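Local structure of E3 ubiquitin-protein ligase HERC2 (Homo sapiens, 4L1M) at residues A[338-343]-A[371-376]. The protein is a large E3 ubiquitin ligase that probably passes ubiquitin to substrate proteins through its HECT domain, its RCC1-like domains probably serving as binding platforms. Sequence-based numbering, arbitrary orientation.
Sequences NDQCQH and GPAQSF
Gln342 and Gln374 bring the two backbones closest, their CA atoms 5.7 Å apart, where the irregular loop 338-343 passes the turn 371-373 and the start of strand 374-379. A hydrogen bond from Gly371 N to Gln374 O closes the turn, and Gln374 OE1 accepts another from Ala373 N at 2.8 Å. The small methyl of Ala373 packs on CB and CG of Gln340, CB to CB 3.7 Å. Gln342 suits its buried place by being aliphatic in the middle and polar at the end: CG lies 4.0 Å from Ala373 C, and a bend at chi2 (87°) turns the amide back into its own loop. There NE2 hydrogen-bonds Asp339 OD1 (2.8 Å), which lies close to the plane of the Gln342 amide, while OE1 accepts Gln340 N, fixing the amide's rotation. Asn338 OD1 likewise braces the loop by accepting His343 N. Ser375, short and polar, suits a buried strand position facing the loop: OG hydrogen-bonds His322 NE2, its approach to Gln342 O being at most weak. Trp30 NE1, on paired strand 27-31, also gives Gln342 O a weak hydrogen bond. The contact joins neighbouring blades of the seven-bladed RCC1-like beta-propeller, one pairing N- and C-terminal strands.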
# COMPACT_ATOMS: atom_id res chain seq x y z
N ASN A 338 -13.47 8.10 10.62
CA ASN A 338 -14.78 7.64 10.15
C ASN A 338 -15.63 8.79 9.60
O ASN A 338 -16.86 8.76 9.68
CB ASN A 338 -15.51 6.92 11.28
CG ASN A 338 -16.65 6.05 10.79
OD1 ASN A 338 -16.60 5.51 9.69
ND2 ASN A 338 -17.69 5.90 11.61
N ASP A 339 -14.97 9.77 8.98
CA ASP A 339 -15.67 10.92 8.36
C ASP A 339 -16.56 10.54 7.18
O ASP A 339 -17.52 11.23 6.89
CB ASP A 339 -14.68 12.01 7.93
CG ASP A 339 -13.49 11.49 7.10
OD1 ASP A 339 -13.48 10.33 6.65
OD2 ASP A 339 -12.54 12.26 6.90
N GLN A 340 -16.23 9.42 6.52
CA GLN A 340 -16.96 8.90 5.35
C GLN A 340 -17.41 7.45 5.53
O GLN A 340 -17.43 6.67 4.57
CB GLN A 340 -16.06 8.94 4.12
CG GLN A 340 -15.41 10.28 3.84
CD GLN A 340 -16.37 11.27 3.21
OE1 GLN A 340 -17.57 11.00 3.07
NE2 GLN A 340 -15.84 12.41 2.81
N CYS A 341 -17.76 7.07 6.76
CA CYS A 341 -18.24 5.73 7.04
C CYS A 341 -17.28 4.60 6.65
O CYS A 341 -17.73 3.53 6.24
CB CYS A 341 -19.58 5.52 6.35
SG CYS A 341 -20.80 6.72 6.92
N GLN A 342 -15.97 4.84 6.81
CA GLN A 342 -14.96 3.80 6.56
C GLN A 342 -15.14 2.61 7.49
O GLN A 342 -14.54 1.55 7.26
CB GLN A 342 -13.54 4.32 6.78
CG GLN A 342 -13.07 5.41 5.84
CD GLN A 342 -13.46 6.78 6.33
OE1 GLN A 342 -14.60 6.99 6.72
NE2 GLN A 342 -12.52 7.71 6.33
N HIS A 343 -15.89 2.82 8.57
CA HIS A 343 -16.16 1.79 9.56
C HIS A 343 -17.65 1.65 9.74
O HIS A 343 -18.29 2.52 10.33
CB HIS A 343 -15.53 2.18 10.89
CG HIS A 343 -14.10 2.56 10.75
ND1 HIS A 343 -13.08 1.64 10.80
CD2 HIS A 343 -13.51 3.75 10.52
CE1 HIS A 343 -11.92 2.25 10.63
NE2 HIS A 343 -12.16 3.54 10.45
N GLY A 371 -8.90 2.34 0.27
CA GLY A 371 -8.78 3.59 -0.48
C GLY A 371 -8.79 4.76 0.50
O GLY A 371 -8.63 4.57 1.72
N PRO A 372 -8.95 5.97 -0.01
CA PRO A 372 -9.00 7.11 0.88
C PRO A 372 -10.27 7.17 1.75
O PRO A 372 -10.24 7.70 2.84
CB PRO A 372 -8.95 8.29 -0.09
CG PRO A 372 -9.54 7.77 -1.34
CD PRO A 372 -9.09 6.36 -1.42
N ALA A 373 -11.39 6.65 1.26
CA ALA A 373 -12.63 6.63 2.06
C ALA A 373 -13.36 5.29 1.90
O ALA A 373 -14.59 5.21 2.02
CB ALA A 373 -13.52 7.78 1.63
N GLN A 374 -12.59 4.24 1.60
CA GLN A 374 -13.13 2.94 1.19
C GLN A 374 -12.33 1.81 1.79
O GLN A 374 -11.15 1.95 2.08
CB GLN A 374 -13.06 2.79 -0.33
CG GLN A 374 -13.88 3.79 -1.10
CD GLN A 374 -13.15 5.09 -1.37
OE1 GLN A 374 -11.95 5.22 -1.13
NE2 GLN A 374 -13.91 6.09 -1.83
N SER A 375 -13.00 0.67 1.97
CA SER A 375 -12.37 -0.53 2.47
C SER A 375 -12.95 -1.72 1.78
O SER A 375 -14.15 -1.77 1.50
CB SER A 375 -12.57 -0.66 3.99
OG SER A 375 -12.43 0.59 4.66
N PHE A 376 -12.09 -2.68 1.46
CA PHE A 376 -12.51 -3.92 0.81
C PHE A 376 -11.90 -5.13 1.51
O PHE A 376 -10.81 -5.05 2.07
CB PHE A 376 -12.07 -3.95 -0.63
CG PHE A 376 -12.60 -2.82 -1.46
CD1 PHE A 376 -13.79 -2.95 -2.14
CD2 PHE A 376 -11.88 -1.63 -1.58
CE1 PHE A 376 -14.28 -1.91 -2.92
CE2 PHE A 376 -12.37 -0.59 -2.36
CZ PHE A 376 -13.57 -0.74 -3.03